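Local coordinates for putative N-acetylmuramoyl-L-alanine amidase (Neisseria meningitidis MC58, PDB 3CZX), which probably acts as a zinc-dependent amidase, hydrolysing the bond between N-acetylmuramoyl residues and L-amino acids in cell-wall glycopeptides, at residues Arg34-Ser39 and Thr161-Cys166; Lys107-Lys112 and Arg167-Ala172; Glu76-Ala81 and His131-Tyr136. All coordinates share one frame; numbering follows the deposited sequence.

Contacts 1 and 2 share one long helix, 152-177, which meets helix 26-45 through Thr161-Cys166 and helix 99-113 through the next six residues. Their centres lie about 10 Å apart and they touch where Val37 CG2 comes within 3.9 Å of Ile169 CG2. Contact 3 holds the zinc ligand His78; its centre is about 18 Å from that of contact 1 and about 19 Å from that of contact 2, on the opposite side of the chain's centre from both. Strand 73-77 connects the two regions: Phe77, one residue before His78, has its CD2 3.8 Å from Arg34 CA. The side chains of Ile169 and His78 are about 11 Å apart.

Contact 1: Arg34-Ser39 and Thr161-Cys166; sequences RNIVAS and TKWGIC
Two helical segments, Arg34-Ser39 and Thr161-Cys166, run at 50° to each other with their axes 9.4 Å apart at closest approach, and Val37 and Cys166 form the tightest backbone pair, their CA atoms 5.3 Å apart. The contact is a helix-helix packing in the α/β fold of the zinc amidase family, joining helix 26-45 to helix 152-177 beside the central mixed sheet; Val37 also reaches Leu8 and Phe77 on two of its strands. Ile36 carries the interface. Its CG1 lies beside the backbone N and its chain continues extended (chi2 170°), which carries CD1 over the indole of Trp163. There CD1 makes a CH-pi contact 3.7 Å from the centroid of the Trp163 six-membered ring and only 8° off the ring normal, thus squarely over the face. The other branch, Ile36 CG2, is anti to the backbone N and wedges between Trp163 CE3, at 3.6 Å, and the CB of Cys166. Val37 flanks this cluster, with its CG2 3.7 Å from Cys166 CB. No hydrogen bond crosses the two segments, so the grip is apolar. Two polar groups of Thr161-Cys166 face the second subunit: Trp163 NE1 hydrogen-bonds its Asp32, and Lys162 NZ makes salt bridges to that residue and to Asp32 of its own chain. The tightest carbon pair is Cys166 CB and Ile36 CG2, at 3.4 Å, closer than ordinary van der Waals contact.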
ATOM      1  N   ARG A  34       3.989  -5.371  -5.625  1.00  9.94           N
ATOM      2  CA  ARG A  34       3.320  -6.619  -6.039  1.00 10.38           C
ATOM      3  C   ARG A  34       1.817  -6.550  -5.677  1.00  9.82           C
ATOM      4  O   ARG A  34       0.939  -6.810  -6.518  1.00  9.83           O
ATOM      5  CB  ARG A  34       4.008  -7.853  -5.445  1.00  9.45           C
ATOM      6  CG  ARG A  34       3.243  -9.154  -5.677  1.00  9.78           C
ATOM      7  CD  ARG A  34       2.649  -9.711  -4.390  1.00 13.14           C
ATOM      8  NE  ARG A  34       3.656 -10.416  -3.619  1.00 12.54           N
ATOM      9  CZ  ARG A  34       3.891 -10.263  -2.316  1.00 14.81           C
ATOM     10  NH1 ARG A  34       4.835 -10.985  -1.752  1.00 14.41           N
ATOM     11  NH2 ARG A  34       3.246  -9.362  -1.603  1.00 15.96           N
ATOM     12  N   ASN A  35       1.511  -6.171  -4.431  1.00 10.79           N
ATOM     13  CA  ASN A  35       0.114  -6.169  -3.979  1.00 11.50           C
ATOM     14  C   ASN A  35      -0.754  -5.211  -4.768  1.00 12.72           C
ATOM     15  O   ASN A  35      -1.912  -5.532  -5.110  1.00 13.06           O
ATOM     16  CB  ASN A  35       0.037  -5.859  -2.468  1.00 11.26           C
ATOM     17  CG  ASN A  35       0.433  -7.033  -1.610  1.00 12.52           C
ATOM     18  OD1 ASN A  35       0.646  -8.123  -2.093  1.00 13.84           O
ATOM     19  ND2 ASN A  35       0.562  -6.812  -0.286  1.00 14.42           N
ATOM     20  N   ILE A  36      -0.234  -4.011  -4.998  1.00 12.28           N
ATOM     21  CA  ILE A  36      -1.027  -2.951  -5.645  1.00 13.00           C
ATOM     22  C   ILE A  36      -1.221  -3.309  -7.105  1.00 12.52           C
ATOM     23  O   ILE A  36      -2.327  -3.221  -7.661  1.00 13.65           O
ATOM     24  CB  ILE A  36      -0.417  -1.580  -5.480  1.00 14.17           C
ATOM     25  CG1 ILE A  36      -0.370  -1.220  -3.981  1.00 12.74           C
ATOM     26  CG2 ILE A  36      -1.191  -0.547  -6.244  1.00 13.69           C
ATOM     27  CD1 ILE A  36       0.447   0.021  -3.724  1.00 14.97           C
ATOM     28  N   VAL A  37      -0.146  -3.692  -7.791  1.00 10.02           N
ATOM     29  CA  VAL A  37      -0.308  -4.045  -9.185  1.00 10.14           C
ATOM     30  C   VAL A  37      -1.242  -5.230  -9.336  1.00 10.72           C
ATOM     31  O   VAL A  37      -2.059  -5.235 -10.246  1.00 11.57           O
ATOM     32  CB  VAL A  37       1.066  -4.301  -9.855  1.00  9.33           C
ATOM     33  CG1 VAL A  37       0.897  -4.812 -11.312  1.00  9.47           C
ATOM     34  CG2 VAL A  37       1.906  -3.062  -9.871  1.00  8.29           C
ATOM     35  N   ALA A  38      -1.117  -6.218  -8.471  1.00 10.89           N
ATOM     36  CA  ALA A  38      -1.973  -7.427  -8.520  1.00 11.10           C
ATOM     37  C   ALA A  38      -3.430  -7.036  -8.324  1.00 13.30           C
ATOM     38  O   ALA A  38      -4.328  -7.478  -9.076  1.00 12.63           O
ATOM     39  CB  ALA A  38      -1.539  -8.425  -7.467  1.00 12.73           C
ATOM     40  N   SER A  39      -3.676  -6.203  -7.308  1.00 14.73           N
ATOM     41  CA  SER A  39      -5.059  -5.826  -6.988  1.00 16.08           C
ATOM     42  C   SER A  39      -5.755  -5.084  -8.145  1.00 16.27           C
ATOM     43  O   SER A  39      -6.936  -5.320  -8.388  1.00 17.01           O
ATOM     44  CB  SER A  39      -5.105  -4.981  -5.725  1.00 17.06           C
ATOM     45  OG  SER A  39      -4.518  -3.727  -5.954  1.00 21.32           O
ATOM     46  N   THR A 161       3.753   8.880  -4.744  1.00 10.99           N
ATOM     47  CA  THR A 161       2.998   8.552  -5.975  1.00 11.25           C
ATOM     48  C   THR A 161       2.920   7.035  -6.216  1.00 12.02           C
ATOM     49  O   THR A 161       2.633   6.603  -7.301  1.00 12.05           O
ATOM     50  CB  THR A 161       3.601   9.251  -7.198  1.00 13.42           C
ATOM     51  OG1 THR A 161       3.941  10.591  -6.821  1.00 17.50           O
ATOM     52  CG2 THR A 161       2.608   9.317  -8.364  1.00 14.63           C
ATOM     53  N   LYS A 162       3.096   6.271  -5.162  1.00 12.76           N
ATOM     54  CA  LYS A 162       3.130   4.806  -5.201  1.00 13.44           C
ATOM     55  C   LYS A 162       1.916   4.209  -5.914  1.00 12.27           C
ATOM     56  O   LYS A 162       2.059   3.376  -6.824  1.00 11.29           O
ATOM     57  CB  LYS A 162       3.150   4.329  -3.734  1.00 14.03           C
ATOM     58  CG  LYS A 162       3.176   2.875  -3.540  1.00 15.23           C
ATOM     59  CD  LYS A 162       3.581   2.574  -2.136  1.00 15.58           C
ATOM     60  CE  LYS A 162       2.443   2.822  -1.178  1.00 14.37           C
ATOM     61  NZ  LYS A 162       2.940   2.654   0.182  1.00 16.84           N
ATOM     62  N   TRP A 163       0.730   4.651  -5.542  1.00 11.61           N
ATOM     63  CA  TRP A 163      -0.473   4.026  -6.094  1.00 11.17           C
ATOM     64  C   TRP A 163      -0.626   4.370  -7.551  1.00 11.12           C
ATOM     65  O   TRP A 163      -1.067   3.543  -8.357  1.00 11.03           O
ATOM     66  CB  TRP A 163      -1.733   4.391  -5.253  1.00 11.38           C
ATOM     67  CG  TRP A 163      -1.691   3.806  -3.907  1.00 10.36           C
ATOM     68  CD1 TRP A 163      -1.019   4.282  -2.823  1.00 13.84           C
ATOM     69  CD2 TRP A 163      -2.321   2.595  -3.479  1.00 11.58           C
ATOM     70  NE1 TRP A 163      -1.168   3.438  -1.756  1.00 13.49           N
ATOM     71  CE2 TRP A 163      -1.961   2.392  -2.129  1.00 12.58           C
ATOM     72  CE3 TRP A 163      -3.142   1.650  -4.110  1.00 11.66           C
ATOM     73  CZ2 TRP A 163      -2.404   1.298  -1.399  1.00 13.19           C
ATOM     74  CZ3 TRP A 163      -3.565   0.559  -3.375  1.00 13.93           C
ATOM     75  CH2 TRP A 163      -3.197   0.394  -2.041  1.00 13.38           C
ATOM     76  N   GLY A 164      -0.245   5.592  -7.918  1.00 10.01           N
ATOM     77  CA  GLY A 164      -0.292   6.026  -9.302  1.00 10.68           C
ATOM     78  C   GLY A 164       0.728   5.325 -10.188  1.00 10.55           C
ATOM     79  O   GLY A 164       0.442   4.997 -11.361  1.00 10.58           O
ATOM     80  N   ILE A 165       1.942   5.135  -9.644  1.00  9.92           N
ATOM     81  CA  ILE A 165       2.995   4.418 -10.365  1.00 10.03           C
ATOM     82  C   ILE A 165       2.556   2.958 -10.602  1.00 10.08           C
ATOM     83  O   ILE A 165       2.678   2.440 -11.721  1.00 11.10           O
ATOM     84  CB  ILE A 165       4.388   4.523  -9.630  1.00  9.58           C
ATOM     85  CG1 ILE A 165       4.904   5.968  -9.653  1.00  9.34           C
ATOM     86  CG2 ILE A 165       5.405   3.504 -10.195  1.00 10.81           C
ATOM     87  CD1 ILE A 165       6.065   6.202  -8.724  1.00 10.81           C
ATOM     88  N   CYS A 166       2.066   2.299  -9.560  1.00  9.04           N
ATOM     89  CA  CYS A 166       1.627   0.891  -9.653  1.00 10.34           C
ATOM     90  C   CYS A 166       0.407   0.762 -10.550  1.00 10.63           C
ATOM     91  O   CYS A 166       0.327  -0.193 -11.312  1.00 11.03           O
ATOM     92  CB  CYS A 166       1.403   0.258  -8.336  1.00 10.63           C
ATOM     93  SG  CYS A 166       2.888   0.166  -7.299  1.00 15.09           S
TER

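Contact 2: Lys107-Lys112 and Arg167-Ala172; sequences KAVAKK and RAIADA
The helical segments Lys107-Lys112 and Arg167-Ala172 cross in roughly antiparallel sense, with 140° between their N-to-C directions and a closest axis approach of 8.5 Å. The CA atoms of Ala108 and Ala168 stand 5.7 Å apart; at the crossing point the small methyls of Ala108, Ala168 and Ala172 permit the close approach. Ala108 CB touches Ala172 CB at 3.6 Å and lies 3.7 Å from the carbonyl O of Ala168. In return, Ala168 CB sits 3.8 Å from Ala108 O, so the methyls of Ala108 and Ala168 each face a backbone oxygen of the opposing helix. Beside these alanines, Val109 and Ile169 lie alongside each other, pointing the same way. Val109 CG2, anti to its carbonyl carbon, meets Ile169 CG1 at 3.6 Å and CD1 at 3.7 Å. No hydrogen bond crosses the segments. Val109 and Ile169 both also touch Phe144 of strand 142-145, while Ile169 reaches Val37 of helix 26-45. The arrangement is a close helix-helix crossing with alanines at the contact, where helices 99-113 and 152-177 pack against strand 142-145 of the mixed sheet in the amidase α/β fold.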
ATOM      1  N   LYS A 107       8.724   1.921 -19.608  1.00 10.33           N
ATOM      2  CA  LYS A 107       8.157   3.120 -20.166  1.00 12.55           C
ATOM      3  C   LYS A 107       6.969   3.602 -19.353  1.00 11.45           C
ATOM      4  O   LYS A 107       6.768   4.807 -19.170  1.00 12.15           O
ATOM      5  CB  LYS A 107       7.758   2.862 -21.603  1.00 12.66           C
ATOM      6  CG  LYS A 107       8.972   2.692 -22.504  1.00 17.60           C
ATOM      7  CD  LYS A 107       8.596   2.165 -23.864  1.00 17.18           C
ATOM      8  CE  LYS A 107       9.776   2.255 -24.835  1.00 19.61           C
ATOM      9  NZ  LYS A 107       9.469   1.580 -26.105  1.00 23.27           N
ATOM     10  N   ALA A 108       6.164   2.662 -18.869  1.00 11.47           N
ATOM     11  CA  ALA A 108       5.024   2.988 -18.043  1.00 11.15           C
ATOM     12  C   ALA A 108       5.464   3.789 -16.821  1.00 11.45           C
ATOM     13  O   ALA A 108       4.831   4.787 -16.453  1.00 13.01           O
ATOM     14  CB  ALA A 108       4.325   1.712 -17.594  1.00 12.40           C
ATOM     15  N   VAL A 109       6.550   3.341 -16.183  1.00 10.23           N
ATOM     16  CA  VAL A 109       7.067   4.020 -14.997  1.00  9.98           C
ATOM     17  C   VAL A 109       7.749   5.365 -15.336  1.00 10.11           C
ATOM     18  O   VAL A 109       7.548   6.373 -14.637  1.00 10.44           O
ATOM     19  CB  VAL A 109       8.051   3.106 -14.237  1.00  9.24           C
ATOM     20  CG1 VAL A 109       8.776   3.881 -13.098  1.00 10.50           C
ATOM     21  CG2 VAL A 109       7.296   1.853 -13.692  1.00 10.79           C
ATOM     22  N   ALA A 110       8.522   5.392 -16.428  1.00 10.91           N
ATOM     23  CA  ALA A 110       9.163   6.626 -16.871  1.00 10.67           C
ATOM     24  C   ALA A 110       8.160   7.749 -17.159  1.00 11.73           C
ATOM     25  O   ALA A 110       8.414   8.898 -16.809  1.00 11.79           O
ATOM     26  CB  ALA A 110      10.038   6.337 -18.150  1.00 11.42           C
ATOM     27  N   LYS A 111       7.056   7.426 -17.830  1.00 11.85           N
ATOM     28  CA  LYS A 111       6.028   8.443 -18.166  1.00 13.10           C
ATOM     29  C   LYS A 111       5.522   9.104 -16.894  1.00 12.65           C
ATOM     30  O   LYS A 111       5.346  10.315 -16.850  1.00 13.57           O
ATOM     31  CB  LYS A 111       4.847   7.836 -18.934  1.00 14.62           C
ATOM     32  CG  LYS A 111       5.185   7.461 -20.345  1.00 16.13           C
ATOM     33  CD  LYS A 111       4.319   6.340 -20.890  1.00 19.63           C
ATOM     34  CE  LYS A 111       3.277   6.797 -21.818  1.00 26.45           C
ATOM     35  NZ  LYS A 111       2.699   5.550 -22.443  1.00 25.77           N
ATOM     36  N   LYS A 112       5.328   8.324 -15.837  1.00 11.13           N
ATOM     37  CA  LYS A 112       4.724   8.838 -14.607  1.00 11.70           C
ATOM     38  C   LYS A 112       5.709   9.605 -13.724  1.00 11.62           C
ATOM     39  O   LYS A 112       5.301  10.405 -12.892  1.00 12.40           O
ATOM     40  CB  LYS A 112       4.150   7.675 -13.793  1.00 13.48           C
ATOM     41  CG  LYS A 112       3.341   8.060 -12.541  1.00 14.55           C
ATOM     42  CD  LYS A 112       2.000   8.620 -12.942  1.00 17.32           C
ATOM     43  CE  LYS A 112       1.068   8.841 -11.765  1.00 19.95           C
ATOM     44  NZ  LYS A 112      -0.263   9.371 -12.285  1.00 21.40           N
ATOM     45  N   ARG A 167      -0.484   1.759 -10.549  1.00 11.01           N
ATOM     46  CA  ARG A 167      -1.599   1.777 -11.524  1.00 11.25           C
ATOM     47  C   ARG A 167      -1.101   1.892 -12.955  1.00 12.11           C
ATOM     48  O   ARG A 167      -1.593   1.187 -13.842  1.00 11.58           O
ATOM     49  CB  ARG A 167      -2.593   2.906 -11.226  1.00 12.52           C
ATOM     50  CG  ARG A 167      -3.816   2.854 -12.159  1.00 12.44           C
ATOM     51  CD  ARG A 167      -4.878   3.817 -11.750  1.00 16.26           C
ATOM     52  NE  ARG A 167      -5.378   3.525 -10.421  1.00 18.64           N
ATOM     53  CZ  ARG A 167      -6.318   2.639 -10.108  1.00 22.11           C
ATOM     54  NH1 ARG A 167      -6.900   1.905 -11.031  1.00 22.62           N
ATOM     55  NH2 ARG A 167      -6.668   2.480  -8.840  1.00 25.06           N
ATOM     56  N   ALA A 168      -0.116   2.765 -13.202  1.00 10.43           N
ATOM     57  CA  ALA A 168       0.530   2.887 -14.539  1.00 10.62           C
ATOM     58  C   ALA A 168       1.083   1.513 -14.984  1.00 10.68           C
ATOM     59  O   ALA A 168       0.935   1.107 -16.146  1.00 11.02           O
ATOM     60  CB  ALA A 168       1.669   3.968 -14.538  1.00 11.76           C
ATOM     61  N   ILE A 169       1.717   0.794 -14.055  1.00  9.56           N
ATOM     62  CA  ILE A 169       2.302  -0.513 -14.389  1.00  9.76           C
ATOM     63  C   ILE A 169       1.183  -1.507 -14.772  1.00  9.74           C
ATOM     64  O   ILE A 169       1.229  -2.158 -15.826  1.00 10.47           O
ATOM     65  CB  ILE A 169       3.165  -1.059 -13.210  1.00  9.83           C
ATOM     66  CG1 ILE A 169       4.436  -0.215 -13.031  1.00  8.70           C
ATOM     67  CG2 ILE A 169       3.522  -2.577 -13.423  1.00  9.27           C
ATOM     68  CD1 ILE A 169       5.193  -0.478 -11.676  1.00  8.33           C
ATOM     69  N   ALA A 170       0.175  -1.595 -13.925  1.00  9.68           N
ATOM     70  CA  ALA A 170      -0.978  -2.478 -14.142  1.00  9.82           C
ATOM     71  C   ALA A 170      -1.635  -2.130 -15.486  1.00 10.17           C
ATOM     72  O   ALA A 170      -1.952  -3.014 -16.291  1.00 11.00           O
ATOM     73  CB  ALA A 170      -1.964  -2.344 -12.964  1.00  9.64           C
ATOM     74  N   ASP A 171      -1.910  -0.852 -15.708  1.00 10.41           N
ATOM     75  CA  ASP A 171      -2.582  -0.434 -16.949  1.00 11.26           C
ATOM     76  C   ASP A 171      -1.775  -0.822 -18.209  1.00 11.37           C
ATOM     77  O   ASP A 171      -2.359  -1.191 -19.262  1.00 11.14           O
ATOM     78  CB  ASP A 171      -2.828   1.075 -16.958  1.00 11.26           C
ATOM     79  CG  ASP A 171      -3.956   1.517 -16.039  1.00 11.32           C
ATOM     80  OD1 ASP A 171      -4.811   0.691 -15.606  1.00 14.21           O
ATOM     81  OD2 ASP A 171      -3.969   2.728 -15.740  1.00 15.87           O
ATOM     82  N   ALA A 172      -0.449  -0.693 -18.120  1.00 11.14           N
ATOM     83  CA  ALA A 172       0.443  -1.033 -19.228  1.00 11.60           C
ATOM     84  C   ALA A 172       0.439  -2.540 -19.510  1.00 11.59           C
ATOM     85  O   ALA A 172       0.520  -2.961 -20.675  1.00 11.40           O
ATOM     86  CB  ALA A 172       1.870  -0.507 -18.960  1.00 12.23           C
TER

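Contact 3: Glu76-Ala81 and His131-Tyr136; sequences EFHTNA and HSRLAY. With ZN (zinc ion), chain E.
Glu76, on strand 73-77, starts with its CB over one face of the Tyr136 ring, a CH-pi contact 3.7 Å from the ring centroid. CG stands anti to the backbone N and the chain runs on extended, so CD and its two oxygens reach the Arg133 guanidinium in a plane only 8° from its own. Arg133, its chain bent at chi2 and chi3, grips them in a side-on bidentate salt bridge, NE to OE1 and NH2 to OE2, each 2.8 Å long and each on the syn lone pair of its Glu76 oxygen. OE1 keeps its anti lone pair for His78 NE2, also at 2.8 Å and near the imidazole plane, while OE2 is also hydrogen-bonded to Thr9 OG1. This is the zinc site of the amidase fold: with NE2 held by the carboxylate, the opposite nitrogen, His78 ND1, binds the zinc at 2.2 Å, alongside His12, Glu26 and two waters. The carboxylate would probably make the imidazole a stronger electron donor to the metal, an effect that the Arg133 charge may temper. Over the His78 ring stands the edge of His131, in a T-shaped pair with planes at 82°, His131 CE1 coming within 3.4 Å of His78 CE1. His131 is itself positioned by its ND1, which accepts the backbone N-H of Arg133 at 2.8 Å inside a type I turn from His131 to Leu134. Its other nitrogen, NE2, hydrogen-bonds at 2.9 Å to one zinc-bound water, which donates to Thr79 O; the second zinc-bound water shares a hydrogen bond with Ser132 OG.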
ATOM      1  N   GLU A  76       9.145 -10.031 -10.879  1.00 10.25           N
ATOM      2  CA  GLU A  76       9.489  -9.890  -9.471  1.00 10.99           C
ATOM      3  C   GLU A  76       9.994  -8.486  -9.178  1.00  9.77           C
ATOM      4  O   GLU A  76      10.974  -8.009  -9.774  1.00 10.46           O
ATOM      5  CB  GLU A  76      10.539 -10.921  -9.028  1.00 10.58           C
ATOM      6  CG  GLU A  76      10.734 -10.856  -7.542  1.00 15.14           C
ATOM      7  CD  GLU A  76      11.437 -12.022  -6.995  1.00 15.12           C
ATOM      8  OE1 GLU A  76      12.681 -11.931  -6.884  1.00 16.51           O
ATOM      9  OE2 GLU A  76      10.741 -13.009  -6.670  1.00 18.39           O
ATOM     10  N   PHE A  77       9.329  -7.809  -8.253  1.00  8.35           N
ATOM     11  CA  PHE A  77       9.626  -6.431  -7.954  1.00  9.71           C
ATOM     12  C   PHE A  77      10.771  -6.335  -6.938  1.00 10.51           C
ATOM     13  O   PHE A  77      10.780  -7.024  -5.916  1.00 11.05           O
ATOM     14  CB  PHE A  77       8.378  -5.688  -7.431  1.00  9.16           C
ATOM     15  CG  PHE A  77       7.256  -5.608  -8.433  1.00  8.67           C
ATOM     16  CD1 PHE A  77       7.193  -4.596  -9.374  1.00  8.62           C
ATOM     17  CD2 PHE A  77       6.263  -6.549  -8.419  1.00  8.57           C
ATOM     18  CE1 PHE A  77       6.125  -4.546 -10.279  1.00  9.67           C
ATOM     19  CE2 PHE A  77       5.191  -6.526  -9.346  1.00  8.81           C
ATOM     20  CZ  PHE A  77       5.150  -5.531 -10.264  1.00 10.15           C
ATOM     21  N   HIS A  78      11.718  -5.495  -7.284  1.00 10.51           N
ATOM     22  CA  HIS A  78      12.895  -5.175  -6.473  1.00 10.64           C
ATOM     23  C   HIS A  78      13.142  -3.681  -6.524  1.00 11.18           C
ATOM     24  O   HIS A  78      12.499  -2.973  -7.301  1.00 11.20           O
ATOM     25  CB  HIS A  78      14.129  -5.839  -7.063  1.00 11.61           C
ATOM     26  CG  HIS A  78      14.225  -7.300  -6.787  1.00 13.77           C
ATOM     27  ND1 HIS A  78      15.075  -7.816  -5.828  1.00 16.79           N
ATOM     28  CD2 HIS A  78      13.556  -8.355  -7.307  1.00 14.60           C
ATOM     29  CE1 HIS A  78      14.897  -9.124  -5.749  1.00 18.08           C
ATOM     30  NE2 HIS A  78      13.995  -9.479  -6.645  1.00 15.03           N
ATOM     31  N   THR A  79      14.049  -3.194  -5.661  1.00 10.44           N
ATOM     32  CA  THR A  79      14.620  -1.866  -5.815  1.00 11.99           C
ATOM     33  C   THR A  79      16.118  -1.996  -6.087  1.00 13.76           C
ATOM     34  O   THR A  79      16.784  -2.909  -5.525  1.00 15.81           O
ATOM     35  CB  THR A  79      14.431  -0.955  -4.573  1.00 12.15           C
ATOM     36  OG1 THR A  79      15.065  -1.550  -3.443  1.00 12.01           O
ATOM     37  CG2 THR A  79      13.000  -0.809  -4.231  1.00 12.25           C
ATOM     38  N   ASN A  80      16.630  -1.102  -6.926  1.00 14.04           N
ATOM     39  CA  ASN A  80      18.053  -0.993  -7.158  1.00 14.97           C
ATOM     40  C   ASN A  80      18.701  -0.297  -5.964  1.00 15.24           C
ATOM     41  O   ASN A  80      18.015   0.194  -5.077  1.00 13.52           O
ATOM     42  CB  ASN A  80      18.344  -0.293  -8.484  1.00 13.90           C
ATOM     43  CG  ASN A  80      19.509  -0.922  -9.219  1.00 17.46           C
ATOM     44  OD1 ASN A  80      20.484  -1.380  -8.589  1.00 16.55           O
ATOM     45  ND2 ASN A  80      19.419  -0.963 -10.553  1.00 18.08           N
ATOM     46  N   ALA A  81      20.023  -0.337  -5.894  1.00 15.48           N
ATOM     47  CA  ALA A  81      20.758   0.303  -4.824  1.00 16.11           C
ATOM     48  C   ALA A  81      22.202   0.511  -5.289  1.00 17.59           C
ATOM     49  O   ALA A  81      22.752  -0.342  -5.976  1.00 18.01           O
ATOM     50  CB  ALA A  81      20.748  -0.563  -3.578  1.00 15.30           C
ATOM     51  N   HIS A 131      22.872 -10.133  -9.944  1.00 28.43           N
ATOM     52  CA  HIS A 131      21.689  -9.958  -9.079  1.00 28.47           C
ATOM     53  C   HIS A 131      21.443 -11.164  -8.171  1.00 28.51           C
ATOM     54  O   HIS A 131      21.648 -12.298  -8.581  1.00 29.20           O
ATOM     55  CB  HIS A 131      20.433  -9.676  -9.936  1.00 27.89           C
ATOM     56  CG  HIS A 131      19.297  -9.083  -9.151  1.00 25.84           C
ATOM     57  ND1 HIS A 131      18.372  -9.861  -8.486  1.00 21.04           N
ATOM     58  CD2 HIS A 131      18.964  -7.795  -8.896  1.00 23.26           C
ATOM     59  CE1 HIS A 131      17.508  -9.072  -7.862  1.00 21.92           C
ATOM     60  NE2 HIS A 131      17.847  -7.813  -8.096  1.00 21.26           N
ATOM     61  N   SER A 132      20.977 -10.923  -6.940  1.00 28.61           N
ATOM     62  CA  SER A 132      20.572 -12.016  -6.027  1.00 28.50           C
ATOM     63  C   SER A 132      19.539 -12.982  -6.616  1.00 28.18           C
ATOM     64  O   SER A 132      19.501 -14.169  -6.260  1.00 28.59           O
ATOM     65  CB  SER A 132      20.047 -11.444  -4.685  1.00 28.79           C
ATOM     66  OG  SER A 132      18.718 -10.943  -4.768  1.00 29.05           O
ATOM     67  N   ARG A 133      18.703 -12.479  -7.525  1.00 27.57           N
ATOM     68  CA  ARG A 133      17.674 -13.272  -8.164  1.00 27.32           C
ATOM     69  C   ARG A 133      17.914 -13.349  -9.676  1.00 27.23           C
ATOM     70  O   ARG A 133      16.967 -13.515 -10.456  1.00 27.64           O
ATOM     71  CB  ARG A 133      16.287 -12.674  -7.873  1.00 27.18           C
ATOM     72  CG  ARG A 133      15.943 -12.633  -6.391  1.00 26.20           C
ATOM     73  CD  ARG A 133      15.517 -13.998  -5.897  1.00 24.88           C
ATOM     74  NE  ARG A 133      14.084 -14.193  -6.046  1.00 23.37           N
ATOM     75  CZ  ARG A 133      13.393 -15.211  -5.538  1.00 24.93           C
ATOM     76  NH1 ARG A 133      14.007 -16.196  -4.894  1.00 26.06           N
ATOM     77  NH2 ARG A 133      12.074 -15.268  -5.704  1.00 26.43           N
ATOM     78  N   LEU A 134      19.180 -13.243 -10.087  1.00 26.84           N
ATOM     79  CA  LEU A 134      19.552 -13.460 -11.493  1.00 26.45           C
ATOM     80  C   LEU A 134      18.970 -14.769 -12.008  1.00 26.19           C
ATOM     81  O   LEU A 134      18.529 -14.843 -13.164  1.00 26.89           O
ATOM     82  CB  LEU A 134      21.073 -13.467 -11.642  1.00 26.34           C
ATOM     83  CG  LEU A 134      21.664 -13.516 -13.055  1.00 27.38           C
ATOM     84  CD1 LEU A 134      21.204 -12.339 -13.902  1.00 29.45           C
ATOM     85  CD2 LEU A 134      23.190 -13.525 -12.935  1.00 26.95           C
ATOM     86  N   ALA A 135      18.926 -15.801 -11.151  1.00 25.49           N
ATOM     87  CA  ALA A 135      18.307 -17.096 -11.536  1.00 24.48           C
ATOM     88  C   ALA A 135      16.850 -16.983 -12.010  1.00 23.99           C
ATOM     89  O   ALA A 135      16.413 -17.723 -12.908  1.00 24.52           O
ATOM     90  CB  ALA A 135      18.401 -18.104 -10.389  1.00 25.40           C
ATOM     91  N   TYR A 136      16.109 -16.047 -11.405  1.00 22.93           N
ATOM     92  CA  TYR A 136      14.711 -15.739 -11.784  1.00 21.87           C
ATOM     93  C   TYR A 136      14.670 -15.159 -13.195  1.00 21.07           C
ATOM     94  O   TYR A 136      13.846 -15.564 -14.011  1.00 18.90           O
ATOM     95  CB  TYR A 136      14.136 -14.733 -10.778  1.00 21.51           C
ATOM     96  CG  TYR A 136      12.645 -14.430 -10.820  1.00 21.15           C
ATOM     97  CD1 TYR A 136      11.777 -14.969  -9.863  1.00 21.88           C
ATOM     98  CD2 TYR A 136      12.118 -13.524 -11.737  1.00 17.37           C
ATOM     99  CE1 TYR A 136      10.411 -14.665  -9.861  1.00 20.02           C
ATOM    100  CE2 TYR A 136      10.776 -13.247 -11.766  1.00 18.29           C
ATOM    101  CZ  TYR A 136       9.917 -13.797 -10.813  1.00 19.69           C
ATOM    102  OH  TYR A 136       8.577 -13.478 -10.776  1.00 20.15           O
TER
HETATM  103 ZN    ZN E 301      16.595  -6.915  -4.530  1.00 27.36          ZN
HETATM  104  O   HOH W   1      17.566  -5.731  -6.122  1.00 20.57           O
HETATM  105  O   HOH W   2      18.413  -8.249  -4.963  1.00 25.14           O